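Local coordinates for Lin2722 protein (Listeria innocua, PDB 3DS8) that is of unknown function but has the alpha/beta-hydrolase fold of the DUF915 family and is therefore possibly a serine hydrolase, at residues A[108-113]-A[155-160]; A[139-144]-A[151-156]; A[198-203]-A[210-215]. All blocks are in the same frame, centred on the assembly; numbering follows the deposited sequence.

Interaction 1 (A[108-113]-A[155-160])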
loop_
_atom_site.group_PDB
_atom_site.type_symbol
_atom_site.label_atom_id
_atom_site.label_comp_id
_atom_site.label_asym_id
_atom_site.label_seq_id
_atom_site.Cartn_x
_atom_site.Cartn_y
_atom_site.Cartn_z
ATOM N N LEU A 108 -1.228 -5.550 0.173
ATOM C CA LEU A 108 0.215 -5.439 0.253
ATOM C C LEU A 108 0.771 -5.827 1.623
ATOM O O LEU A 108 1.901 -6.278 1.711
ATOM C CB LEU A 108 0.664 -4.032 -0.131
ATOM C CG LEU A 108 0.523 -3.603 -1.599
ATOM C CD1 LEU A 108 0.771 -2.097 -1.769
ATOM C CD2 LEU A 108 1.459 -4.442 -2.496
ATOM N N THR A 109 0.032 -5.515 2.689
ATOM C CA THR A 109 0.476 -5.802 4.047
ATOM C C THR A 109 0.455 -7.327 4.316
ATOM O O THR A 109 1.431 -7.904 4.829
ATOM C CB THR A 109 -0.386 -5.040 5.052
ATOM O OG1 THR A 109 -0.283 -3.637 4.773
ATOM C CG2 THR A 109 0.037 -5.332 6.526
ATOM N N TYR A 110 -0.592 -7.999 3.893
ATOM C CA TYR A 110 -0.561 -9.464 3.882
ATOM C C TYR A 110 0.609 -9.991 3.047
ATOM O O TYR A 110 1.294 -10.918 3.443
ATOM C CB TYR A 110 -1.868 -10.037 3.309
ATOM C CG TYR A 110 -2.964 -10.115 4.305
ATOM C CD1 TYR A 110 -2.948 -11.088 5.289
ATOM C CD2 TYR A 110 -4.036 -9.227 4.267
ATOM C CE1 TYR A 110 -3.977 -11.165 6.218
ATOM C CE2 TYR A 110 -5.072 -9.308 5.189
ATOM C CZ TYR A 110 -5.030 -10.260 6.159
ATOM O OH TYR A 110 -6.053 -10.403 7.101
ATOM N N TYR A 111 0.841 -9.411 1.866
ATOM C CA TYR A 111 1.979 -9.863 1.013
ATOM C C TYR A 111 3.326 -9.679 1.734
ATOM O O TYR A 111 4.192 -10.537 1.719
ATOM C CB TYR A 111 1.938 -9.059 -0.286
ATOM C CG TYR A 111 2.941 -9.462 -1.353
ATOM C CD1 TYR A 111 2.589 -10.327 -2.382
ATOM C CD2 TYR A 111 4.237 -8.931 -1.339
ATOM C CE1 TYR A 111 3.535 -10.656 -3.378
ATOM C CE2 TYR A 111 5.191 -9.247 -2.312
ATOM C CZ TYR A 111 4.835 -10.100 -3.323
ATOM O OH TYR A 111 5.782 -10.353 -4.274
ATOM N N ALA A 112 3.480 -8.549 2.410
ATOM C CA ALA A 112 4.678 -8.251 3.152
ATOM C C ALA A 112 4.911 -9.239 4.276
ATOM O O ALA A 112 6.079 -9.623 4.552
ATOM C CB ALA A 112 4.584 -6.832 3.718
ATOM N N GLU A 113 3.833 -9.630 4.949
ATOM C CA GLU A 113 3.952 -10.583 6.049
ATOM C C GLU A 113 4.063 -12.030 5.627
ATOM O O GLU A 113 4.683 -12.825 6.357
ATOM C CB GLU A 113 2.824 -10.406 7.086
ATOM C CG GLU A 113 2.971 -9.105 7.870
ATOM C CD GLU A 113 2.088 -9.015 9.066
ATOM O OE1 GLU A 113 1.099 -9.786 9.128
ATOM O OE2 GLU A 113 2.401 -8.185 9.974
ATOM N N THR A 155 -9.508 -6.084 15.821
ATOM C CA THR A 155 -10.179 -7.042 14.979
ATOM C C THR A 155 -9.283 -8.266 14.669
ATOM O O THR A 155 -8.074 -8.214 14.884
ATOM C CB THR A 155 -10.554 -6.381 13.652
ATOM O OG1 THR A 155 -9.343 -5.966 13.001
ATOM C CG2 THR A 155 -11.481 -5.167 13.887
ATOM N N PRO A 156 -9.883 -9.377 14.188
ATOM C CA PRO A 156 -9.119 -10.528 13.722
ATOM C C PRO A 156 -8.041 -10.190 12.695
ATOM O O PRO A 156 -6.947 -10.760 12.740
ATOM C CB PRO A 156 -10.196 -11.448 13.135
ATOM C CG PRO A 156 -11.406 -11.152 13.967
ATOM C CD PRO A 156 -11.338 -9.664 14.183
ATOM N N GLN A 157 -8.320 -9.250 11.796
ATOM C CA GLN A 157 -7.304 -8.840 10.841
ATOM C C GLN A 157 -6.099 -8.210 11.553
ATOM O O GLN A 157 -4.943 -8.570 11.276
ATOM C CB GLN A 157 -7.910 -7.871 9.812
ATOM C CG GLN A 157 -6.904 -7.273 8.853
ATOM C CD GLN A 157 -7.596 -6.391 7.827
ATOM O OE1 GLN A 157 -8.148 -6.878 6.838
ATOM N NE2 GLN A 157 -7.632 -5.091 8.102
HETATM N N MSE A 158 -6.363 -7.267 12.467
HETATM C CA MSE A 158 -5.285 -6.683 13.256
HETATM C C MSE A 158 -4.558 -7.729 14.044
HETATM O O MSE A 158 -3.355 -7.655 14.203
HETATM C CB MSE A 158 -5.770 -5.631 14.256
HETATM C CG MSE A 158 -5.945 -4.315 13.756
HETATM SE SE MSE A 158 -4.276 -3.559 13.036
HETATM C CE MSE A 158 -3.094 -3.230 14.579
ATOM N N ASP A 159 -5.277 -8.705 14.612
ATOM C CA ASP A 159 -4.615 -9.753 15.375
ATOM C C ASP A 159 -3.589 -10.489 14.488
ATOM O O ASP A 159 -2.499 -10.837 14.940
ATOM C CB ASP A 159 -5.646 -10.777 15.933
ATOM C CG ASP A 159 -6.551 -10.211 17.041
ATOM O OD1 ASP A 159 -6.225 -9.191 17.690
ATOM O OD2 ASP A 159 -7.604 -10.852 17.279
ATOM N N TYR A 160 -3.962 -10.751 13.237
ATOM C CA TYR A 160 -3.093 -11.440 12.298
ATOM C C TYR A 160 -1.841 -10.593 12.033
ATOM O O TYR A 160 -0.732 -11.095 12.090
ATOM C CB TYR A 160 -3.828 -11.698 10.958
ATOM C CG TYR A 160 -2.998 -12.497 9.960
ATOM C CD1 TYR A 160 -3.179 -13.866 9.827
ATOM C CD2 TYR A 160 -2.066 -11.872 9.139
ATOM C CE1 TYR A 160 -2.418 -14.597 8.928
ATOM C CE2 TYR A 160 -1.310 -12.586 8.255
ATOM C CZ TYR A 160 -1.494 -13.943 8.148
ATOM O OH TYR A 160 -0.755 -14.694 7.255
HETATM O O HOH W 1 -8.439 -9.559 6.593
#

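Interaction 2 (A[139-144]-A[151-156])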
loop_
_atom_site.group_PDB
_atom_site.type_symbol
_atom_site.label_atom_id
_atom_site.label_comp_id
_atom_site.label_asym_id
_atom_site.label_seq_id
_atom_site.Cartn_x
_atom_site.Cartn_y
_atom_site.Cartn_z
ATOM N N PRO A 139 -16.143 2.558 14.395
ATOM C CA PRO A 139 -15.549 3.609 15.251
ATOM C C PRO A 139 -15.356 3.165 16.679
ATOM O O PRO A 139 -14.428 3.620 17.327
ATOM C CB PRO A 139 -16.552 4.770 15.190
ATOM C CG PRO A 139 -17.670 4.317 14.352
ATOM C CD PRO A 139 -17.387 2.989 13.752
ATOM N N ASN A 140 -16.229 2.288 17.170
ATOM C CA ASN A 140 -16.053 1.728 18.526
ATOM C C ASN A 140 -14.755 0.941 18.748
ATOM O O ASN A 140 -14.248 0.918 19.885
ATOM C CB ASN A 140 -17.240 0.854 18.908
ATOM C CG ASN A 140 -18.519 1.642 19.060
ATOM O OD1 ASN A 140 -18.497 2.849 19.363
ATOM N ND2 ASN A 140 -19.652 0.962 18.879
ATOM N N ASP A 141 -14.218 0.314 17.702
ATOM C CA ASP A 141 -12.998 -0.461 17.785
ATOM C C ASP A 141 -11.756 0.467 17.731
ATOM O O ASP A 141 -10.647 0.043 18.049
ATOM C CB ASP A 141 -12.903 -1.463 16.630
ATOM C CG ASP A 141 -13.891 -2.608 16.727
ATOM O OD1 ASP A 141 -14.427 -2.862 17.839
ATOM O OD2 ASP A 141 -14.106 -3.279 15.681
ATOM N N ASN A 142 -11.956 1.689 17.249
ATOM C CA ASN A 142 -10.841 2.574 16.927
ATOM C C ASN A 142 -10.726 3.824 17.782
ATOM O O ASN A 142 -9.615 4.208 18.203
ATOM C CB ASN A 142 -10.913 2.886 15.433
ATOM C CG ASN A 142 -10.580 1.659 14.601
ATOM O OD1 ASN A 142 -9.433 1.225 14.599
ATOM N ND2 ASN A 142 -11.602 1.005 13.997
ATOM N N GLY A 143 -11.853 4.478 18.022
ATOM C CA GLY A 143 -11.840 5.671 18.850
ATOM C C GLY A 143 -11.264 6.893 18.152
ATOM O O GLY A 143 -11.237 6.983 16.908
HETATM N N MSE A 144 -10.854 7.878 18.958
HETATM C CA MSE A 144 -10.492 9.175 18.418
HETATM C C MSE A 144 -9.153 9.703 18.917
HETATM O O MSE A 144 -8.840 10.872 18.664
HETATM C CB MSE A 144 -11.568 10.187 18.826
HETATM C CG MSE A 144 -12.956 9.795 18.396
HETATM SE SE MSE A 144 -14.269 11.123 18.911
HETATM C CE MSE A 144 -13.441 11.759 20.594
ATOM N N LEU A 151 -5.415 -0.151 20.544
ATOM C CA LEU A 151 -6.762 0.060 20.020
ATOM C C LEU A 151 -7.810 -0.286 21.065
ATOM O O LEU A 151 -7.619 -1.214 21.858
ATOM C CB LEU A 151 -7.002 -0.770 18.767
ATOM C CG LEU A 151 -6.005 -0.482 17.633
ATOM C CD1 LEU A 151 -5.922 -1.740 16.744
ATOM C CD2 LEU A 151 -6.433 0.740 16.849
ATOM N N PRO A 152 -8.928 0.458 21.071
ATOM C CA PRO A 152 -10.068 0.069 21.882
ATOM C C PRO A 152 -10.443 -1.403 21.746
ATOM O O PRO A 152 -10.733 -2.066 22.746
ATOM C CB PRO A 152 -11.179 1.007 21.370
ATOM C CG PRO A 152 -10.427 2.277 21.053
ATOM C CD PRO A 152 -9.163 1.741 20.383
ATOM N N ASN A 153 -10.411 -1.934 20.520
ATOM C CA ASN A 153 -10.614 -3.368 20.289
ATOM C C ASN A 153 -9.929 -3.760 19.001
ATOM O O ASN A 153 -10.133 -3.099 17.991
ATOM C CB ASN A 153 -12.086 -3.689 20.185
ATOM C CG ASN A 153 -12.350 -5.165 19.990
ATOM O OD1 ASN A 153 -11.856 -6.013 20.766
ATOM N ND2 ASN A 153 -13.123 -5.498 18.948
ATOM N N SER A 154 -9.096 -4.795 19.031
ATOM C CA SER A 154 -8.451 -5.264 17.802
ATOM C C SER A 154 -9.333 -6.268 17.122
ATOM O O SER A 154 -9.793 -7.222 17.759
ATOM C CB SER A 154 -7.097 -5.936 18.075
ATOM O OG SER A 154 -6.276 -5.047 18.794
ATOM N N THR A 155 -9.508 -6.084 15.821
ATOM C CA THR A 155 -10.179 -7.042 14.979
ATOM C C THR A 155 -9.283 -8.266 14.669
ATOM O O THR A 155 -8.074 -8.214 14.884
ATOM C CB THR A 155 -10.554 -6.381 13.652
ATOM O OG1 THR A 155 -9.343 -5.966 13.001
ATOM C CG2 THR A 155 -11.481 -5.167 13.887
ATOM N N PRO A 156 -9.883 -9.377 14.188
ATOM C CA PRO A 156 -9.119 -10.528 13.722
ATOM C C PRO A 156 -8.041 -10.190 12.695
ATOM O O PRO A 156 -6.947 -10.760 12.740
ATOM C CB PRO A 156 -10.196 -11.448 13.135
ATOM C CG PRO A 156 -11.406 -11.152 13.967
ATOM C CD PRO A 156 -11.338 -9.664 14.183
#

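Interaction 3 (A[198-203]-A[210-215])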
loop_
_atom_site.group_PDB
_atom_site.type_symbol
_atom_site.label_atom_id
_atom_site.label_comp_id
_atom_site.label_asym_id
_atom_site.label_seq_id
_atom_site.Cartn_x
_atom_site.Cartn_y
_atom_site.Cartn_z
ATOM N N ALA A 198 -3.196 2.152 12.070
ATOM C CA ALA A 198 -3.008 1.101 13.078
ATOM C C ALA A 198 -1.760 0.252 12.809
ATOM O O ALA A 198 -1.308 -0.472 13.686
ATOM C CB ALA A 198 -4.260 0.273 13.226
ATOM N N THR A 199 -1.161 0.411 11.625
ATOM C CA THR A 199 0.210 -0.012 11.358
ATOM C C THR A 199 1.189 0.403 12.454
ATOM O O THR A 199 2.204 -0.251 12.642
ATOM C CB THR A 199 0.703 0.541 9.998
ATOM O OG1 THR A 199 0.133 1.839 9.766
ATOM C CG2 THR A 199 0.282 -0.418 8.840
ATOM N N ARG A 200 0.877 1.480 13.180
ATOM C CA ARG A 200 1.719 1.934 14.294
ATOM C C ARG A 200 1.979 0.849 15.328
ATOM O O ARG A 200 2.983 0.885 16.054
ATOM C CB ARG A 200 0.944 3.079 14.980
ATOM C CG ARG A 200 1.585 3.756 16.028
ATOM C CD ARG A 200 0.574 4.714 16.631
ATOM N NE ARG A 200 0.306 5.855 15.756
ATOM C CZ ARG A 200 -0.299 6.964 16.183
ATOM N NH1 ARG A 200 -0.653 7.067 17.449
ATOM N NH2 ARG A 200 -0.529 7.979 15.363
ATOM N N LEU A 201 1.071 -0.111 15.407
ATOM C CA LEU A 201 1.132 -1.156 16.418
ATOM C C LEU A 201 1.893 -2.419 16.004
ATOM O O LEU A 201 2.088 -3.310 16.837
ATOM C CB LEU A 201 -0.276 -1.499 16.880
ATOM C CG LEU A 201 -1.083 -0.270 17.363
ATOM C CD1 LEU A 201 -2.359 -0.698 17.913
ATOM C CD2 LEU A 201 -0.323 0.581 18.393
ATOM N N PHE A 202 2.359 -2.485 14.761
ATOM C CA PHE A 202 3.098 -3.654 14.314
ATOM C C PHE A 202 4.250 -3.375 13.349
ATOM O O PHE A 202 5.172 -4.200 13.253
ATOM C CB PHE A 202 2.127 -4.749 13.775
ATOM C CG PHE A 202 1.371 -4.386 12.526
ATOM C CD1 PHE A 202 1.854 -4.749 11.279
ATOM C CD2 PHE A 202 0.136 -3.745 12.582
ATOM C CE1 PHE A 202 1.176 -4.456 10.150
ATOM C CE2 PHE A 202 -0.551 -3.456 11.431
ATOM C CZ PHE A 202 -0.042 -3.803 10.212
HETATM N N MSE A 203 4.261 -2.210 12.690
HETATM C CA MSE A 203 5.365 -1.940 11.783
HETATM C C MSE A 203 6.642 -1.382 12.451
HETATM O O MSE A 203 7.757 -1.823 12.112
HETATM C CB MSE A 203 4.906 -1.075 10.626
HETATM C CG MSE A 203 3.930 -1.788 9.747
HETATM SE SE MSE A 203 4.803 -3.360 8.890
HETATM C CE MSE A 203 3.527 -3.610 7.403
ATOM N N TYR A 210 8.944 3.435 9.217
ATOM C CA TYR A 210 7.512 3.564 9.318
ATOM C C TYR A 210 7.204 5.028 9.495
ATOM O O TYR A 210 7.654 5.621 10.451
ATOM C CB TYR A 210 6.948 2.798 10.521
ATOM C CG TYR A 210 5.483 3.059 10.709
ATOM C CD1 TYR A 210 4.549 2.606 9.776
ATOM C CD2 TYR A 210 5.008 3.821 11.804
ATOM C CE1 TYR A 210 3.182 2.914 9.915
ATOM C CE2 TYR A 210 3.637 4.069 11.974
ATOM C CZ TYR A 210 2.732 3.614 10.998
ATOM O OH TYR A 210 1.378 3.870 11.164
ATOM N N ILE A 211 6.465 5.595 8.550
ATOM C CA ILE A 211 6.114 7.015 8.528
ATOM C C ILE A 211 4.611 7.178 8.381
ATOM O O ILE A 211 3.995 6.479 7.575
ATOM C CB ILE A 211 6.832 7.716 7.346
ATOM C CG1 ILE A 211 8.362 7.516 7.444
ATOM C CG2 ILE A 211 6.421 9.195 7.275
ATOM C CD1 ILE A 211 9.185 8.355 6.426
ATOM N N GLU A 212 4.010 8.068 9.184
ATOM C CA GLU A 212 2.596 8.384 9.072
ATOM C C GLU A 212 2.418 9.771 8.464
ATOM O O GLU A 212 3.244 10.696 8.734
ATOM C CB GLU A 212 1.970 8.379 10.481
ATOM C CG GLU A 212 2.006 7.002 11.128
ATOM C CD GLU A 212 1.375 6.935 12.495
ATOM O OE1 GLU A 212 1.214 7.974 13.150
ATOM O OE2 GLU A 212 1.015 5.794 12.911
ATOM N N ASP A 213 1.324 9.988 7.737
ATOM C CA ASP A 213 0.983 11.333 7.216
ATOM C C ASP A 213 -0.529 11.437 7.278
ATOM O O ASP A 213 -1.225 10.595 6.712
ATOM C CB ASP A 213 1.416 11.458 5.735
ATOM C CG ASP A 213 0.598 12.562 4.894
ATOM O OD1 ASP A 213 1.047 13.691 5.019
ATOM O OD2 ASP A 213 -0.460 12.306 4.114
ATOM N N ILE A 214 -1.037 12.382 8.047
ATOM C CA ILE A 214 -2.489 12.613 8.137
ATOM C C ILE A 214 -2.857 13.843 7.328
ATOM O O ILE A 214 -2.220 14.899 7.474
ATOM C CB ILE A 214 -2.937 12.847 9.579
ATOM C CG1 ILE A 214 -2.587 11.645 10.458
ATOM C CG2 ILE A 214 -4.475 13.150 9.628
ATOM C CD1 ILE A 214 -2.884 11.885 11.923
ATOM N N GLN A 215 -3.837 13.724 6.450
ATOM C CA GLN A 215 -4.379 14.847 5.758
ATOM C C GLN A 215 -5.742 15.190 6.368
ATOM O O GLN A 215 -6.572 14.319 6.585
ATOM C CB GLN A 215 -4.561 14.585 4.255
ATOM C CG GLN A 215 -3.280 14.408 3.490
ATOM C CD GLN A 215 -3.534 13.745 2.156
ATOM O OE1 GLN A 215 -4.420 14.184 1.379
ATOM N NE2 GLN A 215 -2.762 12.697 1.868
#

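Interaction 1 (A[108-113]-A[155-160])
Over one face of the Tyr160 ring lies the CE1 atom of Tyr110, 3.5 Å above the plane and nearer the rim than the centre, with CD2 of Tyr160 3.6 Å from that carbon. The two planes, inclined at 47° with ring centroids 5.2 Å apart, meet obliquely. Near the plane of the Tyr110 ring, at its edge, sits the carboxamide oxygen OE1 of Gln157. The gap between Tyr110 OH and Gln157 OE1 is bridged by a water, 2.6 Å from Tyr110 OH and 2.7 Å from Gln157 OE1, to which it donates. The methylene CG of Gln157 packs on Tyr110 OH as well, while the amide NE2 turns to the carbonyl of Phe134.

These residues join helix 103-114, which follows strand 95-101 of the alpha/beta-hydrolase sheet, to the first turn of helix 156-163. The short axes run at 32° to each other and come no closer than 12.0 Å, a separation bridged here by two long tyrosine side chains. Tyr160 reaches across because its CG stands anti to the backbone N (chi1 -176°), and its hydroxyl goes on to bond Asp114. The extended chain of Glu113 runs counter to that of Tyr160, with OE1 3.8 Å from Tyr160 CD2. At the start of the second helix, Thr155 is the N-cap: its OG1 accepts from the backbone N of Met158, a selenomethionine, at 3.3 Å in an almost straight bond.

Interaction 2 (A[139-144]-A[151-156])
Asp141 and Asn153 face each other with CA atoms 4.5 Å apart, where the weakly bonded helical turn 139-142 meets the irregular chain 151-156, and Asn153 N donates to Asp141 O at 3.2 Å. The two form the sides of a loop lying between strand 123-130 and helix 156-163 of the alpha/beta-hydrolase fold. Gly143 ends the turn with positive phi, which is easy for glycine, and Pro152 CG lies close to where a CB would project.

Pro152 is wedged against the carbonyls of the turn, CD lying 3.2 Å from Asp141 O and CB 3.4 Å from Asn140 O. Its ring has no N-H to offer, so it meets these oxygens through carbon alone. Leu151, beside it, sets CD2 against Asn142 OD1 in a buried setting; that amide is held at both ends, its ND2 bonding Asp138 O and its OD1 accepting from Asn135.

The side chains of Asp141 and Asn153 run next to each other in the same direction, with carboxylate and amide planes 59° apart. Asn153 swings its CG anti to its own backbone N (chi1 -178°), which brings the amide to the acid and adds a side-chain bond to the backbone one. The carboxylate's other oxygen, OD2, rests on the methyl CG2 of Thr155 at 3.7 Å. Asn153 ND2 reaches Asp141 OD1 at 3.1 Å within its own amide plane, but from above the carboxylate, 65° out of that group's plane.

Interaction 3 (A[198-203]-A[210-215])
A salt bridge between Arg200 and Glu212 leads this buried contact, which ties the 3-10 turn 198-201 to strand 209-216, a parallel strand near one end of the alpha/beta-hydrolase sheet. Tyr210 and Glu212, two apart on the strand, both direct their CB toward the turn. Arg200 grips the carboxylate side-on with two nitrogens: NE gives OE2 of Glu212 a straight bond of 2.9 Å (175°) in the guanidinium plane, and NH2 reaches Glu212 OE1 at 2.8 Å, tilted 22° from that plane. Both oxygens are met on their syn lone pairs, and the two flat groups are turned 32° from each other. A bend at chi3 of Arg200, after a chain otherwise extended, swings the guanidinium to the acid. Its remaining nitrogen, NH1, bonds the carbonyls of Leu146 and Phe148, while Glu212 OE1 also accepts from Asp252 N, so buried charge is well supplied with partners.

The hydroxyls form a chain of two hydrogen bonds beside it. Thr199 OG1 donates to Tyr210 OH at 2.8 Å, and Tyr210 OH in turn donates to Glu212 OE2 at 2.6 Å, on the anti lone pair. OE2 thus takes two bonds, from arginine and from tyrosine, and this should favour the charged form of the acid. Tyrosine suits the link because a single group both accepts and donates at the end of a long rigid ring.

Van der Waals contacts complete it. CB of Met203, a selenomethionine, touches Tyr210 CD1 at 3.8 Å. The backbone oxygen of Thr199, which accepts from Phe202 N and Met203 N, stands over one face of the Tyr210 ring, 4.2 Å above the plane and displaced from the ring centre.

Overall arrangement
Interaction 3 is the buried one, fastening a turn to a sheet strand with a salt bridge and hydroxyl bonds. Interactions 1 and 2 are only partly buried: the first sets aromatic rings and a bridging water between two helices, while the second relies on backbone, amide and proline contacts in a loop. Interactions 1 and 2 share Thr155 and Pro156, where the loop passes into helix 156-163. Further contacts connect all three: the methyl end of Met158 touches Leu151 of interaction 2 and, in interaction 3, the backbone oxygen of Ala198 and the ring of Phe202, and Leu151 also meets Leu201. Their centres lie about 14 to 15 Å from one another.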